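Local coordinates for protein 3-chlorocatechol 1,2-dioxygenase (Rhodococcus opacus, PDB 2BOY) that probably cleaves the aromatic ring of catechols such as 3-chlorocatechol between the two hydroxyl-bearing carbons, using a bound ferric iron, at residues 47-52 and 173-178; 88-93 and 147-152; 120-125 and 155-160; 133-136 and 141-144. All coordinates share one frame; numbering follows the deposited sequence.

From the N terminus, residues 47-52 come first, on helix 47-54. Interaction 1 closes a long loop from there to helix 174-181, and the other three contacts nest inside it. Interaction 2 ties the loop residues 88-93 to strand 146-150. Interaction 3 joins strand 121-125 to strand 156-162. Interactions 2 and 3 cross, because their segments alternate along the chain, and they touch through neighbouring strands of one sheet. Interaction 4 closes a short loop between strands 121-125 and 146-150, nested within both. It carries the iron ligand Tyr133. Interactions 1 and 4 both touch the bound benzhydroxamic acid, the first from the helical part and the second from the loop between those strands.

Interaction 1 (47-52 and 173-178); sequences WPLFLD and GPTGAL. With BHO (benzhydroxamic acid), chain J.
Thr175 points toward helix 47-54 and meets Leu49 and Phe50 there. The axes of the two helical segments approach to 9.7 Å at an angle of 35°. The first kind of contact is packing round the threonine hydroxyl and methyl. Thr175 OG1 lies 3.6 Å from Phe50 CA and 3.8 Å from Leu49 CG. Its CG2 methyl sits at the edge of the Phe50 ring, near the ring plane. The backbone N of Thr175 hydrogen-bonds Glu46 OE1.

The second kind joins the purely hydrocarbon side chains of Phe50 and Leu178. Phe50 CG lies anti to its own backbone N (chi1 173°), which brings the ring to the second helix. There Phe50 CE2 touches Leu178 CD2 at 3.7 Å.

The third kind involves the ligand. Leu49 forks between two partners: CD2 lies 3.8 Å from Thr175 OG1, while CD1 reaches C5 of benzhydroxamic acid at 3.5 Å. The contact is made with the end of the phenyl ring remote from the hydroxamate. If Leu49 were an alanine, both methyls would go, and the ligand ring would probably lose part of its apolar wall while a gap opened beside Thr175. The helix thus helps line the pocket for the bound aromatic ring.

Gly173 is the N-cap residue of helix 174-181. Trp37 of helix 28-43 packs edge-to-face with Phe50 and hydrogen-bonds Pro174 O. Val10 of the second subunit packs on Leu178, so the paired helices lie between helix 28-43, the ligand pocket and the dimer partner.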
# COMPACT_ATOMS: atom_id res chain seq x y z
N TRP A 47 -1.89 -7.24 5.27
CA TRP A 47 -0.92 -7.03 4.18
C TRP A 47 -0.60 -8.30 3.38
O TRP A 47 -0.66 -8.28 2.16
CB TRP A 47 0.36 -6.31 4.68
CG TRP A 47 0.06 -4.85 4.79
CD1 TRP A 47 -0.08 -4.13 5.94
CD2 TRP A 47 -0.22 -3.98 3.71
NE1 TRP A 47 -0.40 -2.83 5.63
CE2 TRP A 47 -0.49 -2.71 4.26
CE3 TRP A 47 -0.25 -4.14 2.31
CZ2 TRP A 47 -0.82 -1.60 3.47
CZ3 TRP A 47 -0.56 -3.04 1.51
CH2 TRP A 47 -0.84 -1.77 2.11
N PRO A 48 -0.28 -9.43 4.02
CA PRO A 48 -0.02 -10.65 3.23
C PRO A 48 -1.23 -11.07 2.37
O PRO A 48 -1.02 -11.39 1.20
CB PRO A 48 0.34 -11.69 4.29
CG PRO A 48 0.82 -10.89 5.52
CD PRO A 48 -0.00 -9.61 5.46
N LEU A 49 -2.46 -11.00 2.91
CA LEU A 49 -3.63 -11.34 2.12
C LEU A 49 -3.78 -10.41 0.92
O LEU A 49 -3.91 -10.86 -0.22
CB LEU A 49 -4.89 -11.32 3.00
CG LEU A 49 -6.24 -11.49 2.28
CD1 LEU A 49 -6.38 -12.84 1.56
CD2 LEU A 49 -7.35 -11.35 3.36
N PHE A 50 -3.76 -9.10 1.17
CA PHE A 50 -3.96 -8.14 0.09
C PHE A 50 -2.92 -8.32 -1.00
O PHE A 50 -3.25 -8.40 -2.20
CB PHE A 50 -3.85 -6.71 0.65
CG PHE A 50 -3.88 -5.65 -0.41
CD1 PHE A 50 -2.77 -4.83 -0.61
CD2 PHE A 50 -4.97 -5.50 -1.23
CE1 PHE A 50 -2.80 -3.84 -1.59
CE2 PHE A 50 -4.99 -4.53 -2.24
CZ PHE A 50 -3.89 -3.71 -2.41
N LEU A 51 -1.65 -8.37 -0.58
CA LEU A 51 -0.58 -8.48 -1.57
C LEU A 51 -0.66 -9.81 -2.31
O LEU A 51 -0.47 -9.84 -3.54
CB LEU A 51 0.78 -8.35 -0.88
CG LEU A 51 0.95 -6.96 -0.21
CD1 LEU A 51 2.23 -6.95 0.64
CD2 LEU A 51 0.94 -5.84 -1.24
N ASP A 52 -0.92 -10.89 -1.56
CA ASP A 52 -1.00 -12.22 -2.17
C ASP A 52 -2.17 -12.35 -3.13
O ASP A 52 -2.04 -13.06 -4.14
CB ASP A 52 -1.07 -13.33 -1.12
CG ASP A 52 0.28 -13.60 -0.48
OD1 ASP A 52 1.30 -12.96 -0.85
OD2 ASP A 52 0.39 -14.43 0.43
N GLY A 173 -13.08 -7.91 6.01
CA GLY A 173 -11.74 -7.33 6.14
C GLY A 173 -11.52 -6.34 5.01
O GLY A 173 -12.32 -6.27 4.06
N PRO A 174 -10.44 -5.55 5.09
CA PRO A 174 -10.16 -4.54 4.07
C PRO A 174 -9.98 -5.13 2.65
O PRO A 174 -10.44 -4.52 1.72
CB PRO A 174 -8.86 -3.88 4.57
CG PRO A 174 -8.80 -4.17 6.05
CD PRO A 174 -9.45 -5.54 6.19
N THR A 175 -9.38 -6.31 2.49
CA THR A 175 -9.12 -6.80 1.13
C THR A 175 -10.48 -7.10 0.47
O THR A 175 -10.78 -6.69 -0.65
CB THR A 175 -8.27 -8.09 1.15
OG1 THR A 175 -7.04 -7.84 1.86
CG2 THR A 175 -7.85 -8.49 -0.29
N GLY A 176 -11.29 -7.84 1.21
CA GLY A 176 -12.63 -8.18 0.79
C GLY A 176 -13.46 -6.94 0.62
O GLY A 176 -14.31 -6.91 -0.29
N ALA A 177 -13.24 -5.92 1.45
CA ALA A 177 -14.00 -4.64 1.29
C ALA A 177 -13.64 -3.94 0.00
O ALA A 177 -14.50 -3.37 -0.65
CB ALA A 177 -13.78 -3.69 2.48
N LEU A 178 -12.35 -3.92 -0.36
CA LEU A 178 -11.97 -3.34 -1.64
C LEU A 178 -12.59 -4.10 -2.84
O LEU A 178 -13.08 -3.48 -3.81
CB LEU A 178 -10.44 -3.34 -1.79
CG LEU A 178 -9.91 -3.08 -3.20
CD1 LEU A 178 -10.22 -1.64 -3.65
CD2 LEU A 178 -8.41 -3.32 -3.18
C1 BHO J . -5.07 -17.72 -1.31
C2 BHO J . -4.27 -16.95 -2.27
C3 BHO J . -4.37 -15.56 -2.27
C4 BHO J . -5.26 -14.94 -1.37
C5 BHO J . -6.01 -15.68 -0.48
C6 BHO J . -5.94 -17.07 -0.44
C BHO J . -4.95 -19.22 -1.31
O1 BHO J . -4.65 -19.73 -2.34
N BHO J . -5.19 -20.02 -0.29
O2 BHO J . -4.75 -19.85 0.86

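Interaction 2 (88-93 and 147-152); sequences IPYTMP and GKIRTD
A loop preceding strand 102-110 lies against strand 146-150 of the dioxygenase beta core, with Tyr90 on Ile149. Ile149 CG2 stands over the Tyr90 ring in a CH-pi contact. It is 3.6 Å from the ring centroid and 14° off the ring normal. Ile88 CD1 covers the opposite face, so the ring is sandwiched. Tyr90 CG is anti to its carbonyl carbon (chi1 -66°), which sends the ring across the isoleucine to Arg150. There Arg150 N gives Tyr90 OH a weak hydrogen bond of 3.4 Å. A water bridges the same end: it lies 2.7 Å from Tyr90 OH and donates to Arg150 O at 2.8 Å. With an alanine replacing Tyr90, Ile149 CG2 would probably lose its aromatic cover and the water one of its partners.

Farther along, the bent Met92 chain brings CE to within 3.6 Å of Gly147 N. Tyr90 and Met92 also make backbone hydrogen bonds with Arg160. The loop therefore bridges strands 146-150 and 156-162, and its side chains help close the core of the beta fold of this intradiol dioxygenase.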
# COMPACT_ATOMS: atom_id res chain seq x y z
N ILE A 88 0.33 -44.28 6.83
CA ILE A 88 -0.29 -45.10 5.79
C ILE A 88 -1.52 -45.78 6.36
O ILE A 88 -1.44 -46.33 7.47
CB ILE A 88 0.76 -46.12 5.30
CG1 ILE A 88 1.86 -45.43 4.47
CG2 ILE A 88 0.06 -47.35 4.64
CD1 ILE A 88 1.40 -44.81 3.13
N PRO A 89 -2.69 -45.76 5.68
CA PRO A 89 -2.89 -45.11 4.37
C PRO A 89 -3.19 -43.63 4.59
O PRO A 89 -4.04 -43.26 5.40
CB PRO A 89 -4.15 -45.82 3.83
CG PRO A 89 -4.93 -46.13 5.05
CD PRO A 89 -3.93 -46.39 6.16
N TYR A 90 -2.43 -42.79 3.91
CA TYR A 90 -2.47 -41.35 4.10
C TYR A 90 -3.85 -40.78 3.95
O TYR A 90 -4.49 -40.91 2.89
CB TYR A 90 -1.58 -40.71 3.04
CG TYR A 90 -0.11 -41.00 3.17
CD1 TYR A 90 0.71 -41.08 2.04
CD2 TYR A 90 0.49 -41.12 4.44
CE1 TYR A 90 2.08 -41.26 2.15
CE2 TYR A 90 1.88 -41.32 4.56
CZ TYR A 90 2.66 -41.38 3.40
OH TYR A 90 4.03 -41.56 3.45
N THR A 91 -4.27 -40.12 5.01
CA THR A 91 -5.59 -39.48 5.11
C THR A 91 -5.45 -38.10 5.74
O THR A 91 -4.88 -37.97 6.86
CB THR A 91 -6.50 -40.37 6.00
OG1 THR A 91 -6.59 -41.68 5.41
CG2 THR A 91 -7.92 -39.82 5.99
N MET A 92 -5.93 -37.07 5.06
CA MET A 92 -5.86 -35.72 5.59
C MET A 92 -6.66 -35.62 6.89
O MET A 92 -7.68 -36.34 7.02
CB MET A 92 -6.40 -34.70 4.58
CG MET A 92 -5.54 -34.55 3.27
SD MET A 92 -3.87 -33.94 3.62
CE MET A 92 -4.18 -32.21 3.88
N PRO A 93 -6.21 -34.80 7.86
CA PRO A 93 -6.92 -34.66 9.14
C PRO A 93 -8.32 -34.12 8.94
O PRO A 93 -8.49 -33.02 8.35
CB PRO A 93 -6.02 -33.74 9.97
CG PRO A 93 -4.58 -34.01 9.42
CD PRO A 93 -4.89 -34.10 7.88
N GLY A 147 -1.40 -31.62 6.12
CA GLY A 147 -0.63 -32.82 6.41
C GLY A 147 0.65 -32.93 5.60
O GLY A 147 0.77 -32.35 4.51
N LYS A 148 1.57 -33.74 6.12
CA LYS A 148 2.81 -34.05 5.42
C LYS A 148 2.84 -35.53 5.06
O LYS A 148 2.52 -36.38 5.89
CB LYS A 148 4.01 -33.74 6.30
CG LYS A 148 4.14 -32.25 6.60
CD LYS A 148 5.21 -32.03 7.61
CE LYS A 148 5.54 -30.57 7.74
NZ LYS A 148 6.71 -30.50 8.62
N ILE A 149 3.25 -35.82 3.83
CA ILE A 149 3.42 -37.18 3.35
C ILE A 149 4.76 -37.29 2.62
O ILE A 149 5.46 -36.28 2.39
CB ILE A 149 2.30 -37.51 2.39
CG1 ILE A 149 2.20 -36.40 1.37
CG2 ILE A 149 0.96 -37.58 3.15
CD1 ILE A 149 1.44 -36.75 0.14
N ARG A 150 5.12 -38.53 2.30
CA ARG A 150 6.41 -38.82 1.65
C ARG A 150 6.11 -39.70 0.45
O ARG A 150 5.24 -40.56 0.56
CB ARG A 150 7.31 -39.63 2.59
CG ARG A 150 7.89 -38.87 3.77
CD ARG A 150 8.56 -39.84 4.76
NE ARG A 150 9.83 -39.37 5.32
CZ ARG A 150 11.02 -39.59 4.79
NH1 ARG A 150 11.13 -40.24 3.63
NH2 ARG A 150 12.12 -39.15 5.39
N THR A 151 6.84 -39.54 -0.66
CA THR A 151 6.74 -40.53 -1.74
C THR A 151 7.41 -41.81 -1.28
O THR A 151 8.39 -41.76 -0.48
CB THR A 151 7.40 -40.07 -3.05
OG1 THR A 151 8.78 -39.69 -2.82
CG2 THR A 151 6.69 -38.80 -3.60
N ASP A 152 6.93 -42.93 -1.83
CA ASP A 152 7.48 -44.25 -1.51
C ASP A 152 8.66 -44.56 -2.43
O ASP A 152 9.13 -43.65 -3.14
CB ASP A 152 6.36 -45.32 -1.58
CG ASP A 152 5.77 -45.50 -2.96
OD1 ASP A 152 6.40 -45.16 -4.03
OD2 ASP A 152 4.61 -46.01 -3.09
O HOH W 1 5.18 -43.17 1.55

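Interaction 3 (120-125 and 155-160); sequences VLLDMW and GRFTLR
Leu122 and Phe157 point at each other from opposite strands and touch. Leu122 CD2 lies 3.7 Å from Phe157 CE2 and 4.0 Å from Phe157 CZ. The other methyl, Leu122 CD1, is 4.0 Å from Phe157 CE2, so both leucine branches rest on one corner of the ring. Two residues further along, Met124 CE meets Leu159 CD2 at 3.7 Å.

Phe157 CG sits between its backbone N and carbonyl carbon (chi1 62°), and the ring rises toward strand 121-125. Met124 is bent at chi2 and chi3, which brings its terminal methyl over to Leu159.

The backbones run in the same general direction but stay far apart: the CA atoms of Leu122 and Phe157 are 10.1 Å apart. This is the spacing of facing layers in the beta core of this intradiol dioxygenase, filled by side chains, and not of paired strands. Strand 121-125 is held from its own side by backbone hydrogen bonds to strand 146-150, and Ile149 of that strand also packs on Phe157. Trp194 and Ile196 of strand 187-197 flank Leu122, and Met92 flanks Met124. The side chain of Met124 lies about 6 Å from that of the iron ligand His193.

All four touching side chains are buried, and they meet through carbon atoms alone. Dispersion and exclusion of water probably contribute to holding the strands face to face, without a polar bond to set the direction.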
# COMPACT_ATOMS: atom_id res chain seq x y z
N VAL A 120 10.50 -37.91 -1.16
CA VAL A 120 10.15 -36.50 -1.34
C VAL A 120 9.15 -36.18 -0.26
O VAL A 120 8.25 -37.00 0.00
CB VAL A 120 9.55 -36.24 -2.76
CG1 VAL A 120 9.07 -34.80 -2.93
CG2 VAL A 120 10.59 -36.61 -3.85
N LEU A 121 9.31 -35.02 0.38
CA LEU A 121 8.39 -34.61 1.44
C LEU A 121 7.42 -33.64 0.81
O LEU A 121 7.85 -32.72 0.08
CB LEU A 121 9.13 -33.95 2.63
CG LEU A 121 9.95 -34.73 3.69
CD1 LEU A 121 10.34 -36.16 3.34
CD2 LEU A 121 11.20 -33.95 4.11
N LEU A 122 6.13 -33.86 1.04
CA LEU A 122 5.10 -32.96 0.51
C LEU A 122 4.25 -32.45 1.66
O LEU A 122 3.79 -33.24 2.48
CB LEU A 122 4.18 -33.65 -0.53
CG LEU A 122 4.79 -34.18 -1.84
CD1 LEU A 122 5.26 -35.62 -1.63
CD2 LEU A 122 3.82 -34.09 -2.97
N ASP A 123 4.09 -31.13 1.72
CA ASP A 123 3.24 -30.48 2.69
C ASP A 123 1.99 -30.10 1.90
O ASP A 123 2.11 -29.37 0.93
CB ASP A 123 3.93 -29.21 3.17
CG ASP A 123 3.90 -29.05 4.67
OD1 ASP A 123 4.92 -28.70 5.26
OD2 ASP A 123 2.88 -29.22 5.35
N MET A 124 0.81 -30.51 2.34
CA MET A 124 -0.41 -30.16 1.58
C MET A 124 -1.41 -29.49 2.50
O MET A 124 -1.50 -29.88 3.66
CB MET A 124 -1.02 -31.41 0.96
CG MET A 124 -2.00 -31.17 -0.21
SD MET A 124 -3.73 -30.71 0.28
CE MET A 124 -4.58 -32.29 0.21
N TRP A 125 -2.04 -28.41 2.04
CA TRP A 125 -3.11 -27.78 2.82
C TRP A 125 -4.21 -27.39 1.88
O TRP A 125 -3.98 -27.12 0.70
CB TRP A 125 -2.61 -26.59 3.69
CG TRP A 125 -2.10 -25.36 2.96
CD1 TRP A 125 -2.70 -24.14 2.91
CD2 TRP A 125 -0.82 -25.20 2.29
NE1 TRP A 125 -1.91 -23.24 2.23
CE2 TRP A 125 -0.77 -23.86 1.80
CE3 TRP A 125 0.26 -26.08 2.01
CZ2 TRP A 125 0.32 -23.36 1.04
CZ3 TRP A 125 1.35 -25.58 1.25
CH2 TRP A 125 1.36 -24.23 0.77
N GLY A 155 8.23 -43.44 -5.91
CA GLY A 155 7.94 -42.02 -6.14
C GLY A 155 6.45 -41.70 -6.04
O GLY A 155 6.02 -40.63 -6.50
N ARG A 156 5.69 -42.60 -5.42
CA ARG A 156 4.23 -42.53 -5.41
C ARG A 156 3.64 -42.37 -4.02
O ARG A 156 4.26 -42.69 -3.00
CB ARG A 156 3.63 -43.78 -6.06
CG ARG A 156 3.86 -43.86 -7.57
CD ARG A 156 3.21 -45.10 -8.23
NE ARG A 156 3.53 -45.15 -9.67
CZ ARG A 156 2.85 -44.48 -10.62
NH1 ARG A 156 1.81 -43.72 -10.32
NH2 ARG A 156 3.22 -44.57 -11.89
N PHE A 157 2.40 -41.90 -3.99
CA PHE A 157 1.62 -41.92 -2.74
C PHE A 157 0.15 -41.87 -3.17
O PHE A 157 -0.19 -41.47 -4.30
CB PHE A 157 1.94 -40.70 -1.82
CG PHE A 157 1.62 -39.35 -2.44
CD1 PHE A 157 0.34 -38.81 -2.36
CD2 PHE A 157 2.59 -38.64 -3.13
CE1 PHE A 157 0.04 -37.58 -2.94
CE2 PHE A 157 2.31 -37.40 -3.72
CZ PHE A 157 1.05 -36.85 -3.61
N THR A 158 -0.70 -42.27 -2.24
CA THR A 158 -2.14 -42.19 -2.42
C THR A 158 -2.61 -41.42 -1.22
O THR A 158 -2.21 -41.74 -0.09
CB THR A 158 -2.75 -43.62 -2.39
OG1 THR A 158 -2.35 -44.33 -3.59
CG2 THR A 158 -4.27 -43.57 -2.49
N LEU A 159 -3.46 -40.42 -1.45
CA LEU A 159 -3.92 -39.56 -0.36
C LEU A 159 -5.44 -39.48 -0.37
O LEU A 159 -6.03 -39.21 -1.43
CB LEU A 159 -3.28 -38.15 -0.50
CG LEU A 159 -3.72 -37.05 0.51
CD1 LEU A 159 -3.32 -37.44 1.91
CD2 LEU A 159 -3.11 -35.70 0.13
N ARG A 160 -6.06 -39.73 0.79
CA ARG A 160 -7.51 -39.56 0.90
C ARG A 160 -7.87 -38.21 1.55
O ARG A 160 -7.36 -37.84 2.61
CB ARG A 160 -8.14 -40.70 1.71
CG ARG A 160 -9.62 -40.52 1.97
CD ARG A 160 -10.34 -41.73 2.59
NE ARG A 160 -11.27 -41.27 3.65
CZ ARG A 160 -11.22 -41.68 4.93
NH1 ARG A 160 -10.32 -42.57 5.32
NH2 ARG A 160 -12.09 -41.20 5.82

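Interaction 4 (133-136 and 141-144); sequences YSFI and PDYL. With FE (Fe (III) ion), chain I; BHO (benzhydroxamic acid), chain J.
Ser134 and Phe135 meet a type II beta turn, Pro141 to Leu144, which is closed by a hydrogen bond from Leu144 N to Pro141 O at 3.0 Å. Phe135 and Tyr143 form a T-shaped pair. The edge of Phe135 points at the face of Tyr143, with ring planes at 75° and centroids 4.8 Å apart. Phe135 CZ stands over the centre of the tyrosine ring, 3.5 Å above its plane. Tyr143 OH is held by Pro81 O, which helps hold the tyrosine ring in place. Asp142 lies on the phenylalanine too. Its CA is over one face of the ring, and its carboxylate is nearly parallel to the ring plane, with OD1 at 3.8 Å from Phe135 CE1.

Ser134 supplies the polar grip. Its OG lies between the backbone N and the carbonyl carbon (chi1 67°), and from there it reaches the turn. Ser134 OG donates to Leu144 O at 2.8 Å, in the carbonyl plane on a lone pair, with a C=O...donor angle of 134°. A water takes a bond from Ser134 N at 3.0 Å and gives one to Leu144 O at 2.9 Å. Leu144 O therefore receives two bonds. Arg146 NE hydrogen-bonds Ser134 OG as well.

This folded loop carries Tyr133, whose side chain turns away from the turn toward the metal. His191 and His193 also bind the iron, and benzhydroxamic acid binds it through its N atom. Tyr133 coordinates the ferric ion through its phenolic oxygen, Tyr133 OH lying 1.9 Å from the iron.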
# COMPACT_ATOMS: atom_id res chain seq x y z
N TYR A 133 -10.26 -22.57 6.15
CA TYR A 133 -8.98 -23.15 6.52
C TYR A 133 -8.78 -23.24 8.03
O TYR A 133 -9.16 -22.33 8.74
CB TYR A 133 -7.87 -22.26 5.99
CG TYR A 133 -7.59 -22.40 4.50
CD1 TYR A 133 -8.22 -21.57 3.58
CD2 TYR A 133 -6.69 -23.36 4.02
CE1 TYR A 133 -7.93 -21.67 2.20
CE2 TYR A 133 -6.39 -23.46 2.62
CZ TYR A 133 -7.01 -22.60 1.75
OH TYR A 133 -6.76 -22.71 0.41
N SER A 134 -8.15 -24.31 8.49
CA SER A 134 -7.72 -24.37 9.88
C SER A 134 -6.70 -23.25 10.19
O SER A 134 -6.02 -22.71 9.27
CB SER A 134 -7.21 -25.79 10.28
OG SER A 134 -6.00 -26.14 9.61
N PHE A 135 -6.67 -22.87 11.47
CA PHE A 135 -5.94 -21.68 12.01
C PHE A 135 -6.50 -20.35 11.57
O PHE A 135 -6.82 -19.48 12.41
CB PHE A 135 -4.40 -21.71 11.76
CG PHE A 135 -3.72 -22.93 12.30
CD1 PHE A 135 -3.30 -22.97 13.62
CD2 PHE A 135 -3.48 -24.05 11.49
CE1 PHE A 135 -2.68 -24.11 14.17
CE2 PHE A 135 -2.85 -25.17 12.00
CZ PHE A 135 -2.45 -25.22 13.36
N ILE A 136 -6.61 -20.18 10.26
CA ILE A 136 -7.21 -19.02 9.67
C ILE A 136 -8.60 -18.76 10.27
O ILE A 136 -8.91 -17.65 10.74
CB ILE A 136 -7.28 -19.15 8.16
CG1 ILE A 136 -5.92 -19.62 7.56
CG2 ILE A 136 -7.73 -17.80 7.55
CD1 ILE A 136 -4.71 -18.90 8.15
N PRO A 141 -10.59 -27.42 14.17
CA PRO A 141 -9.49 -28.11 14.84
C PRO A 141 -8.16 -27.72 14.22
O PRO A 141 -8.10 -27.62 12.97
CB PRO A 141 -9.77 -29.60 14.57
CG PRO A 141 -11.27 -29.68 14.37
CD PRO A 141 -11.60 -28.38 13.64
N ASP A 142 -7.15 -27.47 15.05
CA ASP A 142 -5.79 -27.19 14.54
C ASP A 142 -5.32 -28.29 13.59
O ASP A 142 -5.42 -29.48 13.92
CB ASP A 142 -4.78 -27.14 15.69
CG ASP A 142 -4.97 -25.91 16.60
OD1 ASP A 142 -5.70 -24.95 16.25
OD2 ASP A 142 -4.34 -25.83 17.67
N TYR A 143 -4.79 -27.87 12.45
CA TYR A 143 -4.30 -28.75 11.39
C TYR A 143 -5.38 -29.56 10.68
O TYR A 143 -5.07 -30.52 9.98
CB TYR A 143 -3.14 -29.67 11.84
CG TYR A 143 -1.86 -28.89 12.21
CD1 TYR A 143 -1.17 -28.15 11.25
CD2 TYR A 143 -1.35 -28.92 13.52
CE1 TYR A 143 -0.01 -27.44 11.59
CE2 TYR A 143 -0.16 -28.21 13.87
CZ TYR A 143 0.48 -27.47 12.90
OH TYR A 143 1.64 -26.79 13.23
N LEU A 144 -6.65 -29.16 10.80
CA LEU A 144 -7.64 -29.81 9.94
C LEU A 144 -7.15 -29.57 8.50
O LEU A 144 -6.79 -28.42 8.18
CB LEU A 144 -9.00 -29.17 10.09
CG LEU A 144 -10.16 -30.02 9.58
CD1 LEU A 144 -10.37 -31.16 10.64
CD2 LEU A 144 -11.36 -29.17 9.40
FE FE I . -5.91 -21.48 -0.81
C1 BHO J . -5.07 -17.72 -1.31
C2 BHO J . -4.27 -16.95 -2.27
C3 BHO J . -4.37 -15.56 -2.27
C4 BHO J . -5.26 -14.94 -1.37
C5 BHO J . -6.01 -15.68 -0.48
C6 BHO J . -5.94 -17.07 -0.44
C BHO J . -4.95 -19.22 -1.31
O1 BHO J . -4.65 -19.73 -2.34
N BHO J . -5.19 -20.02 -0.29
O2 BHO J . -4.75 -19.85 0.86
O HOH W 2 -7.08 -26.18 6.41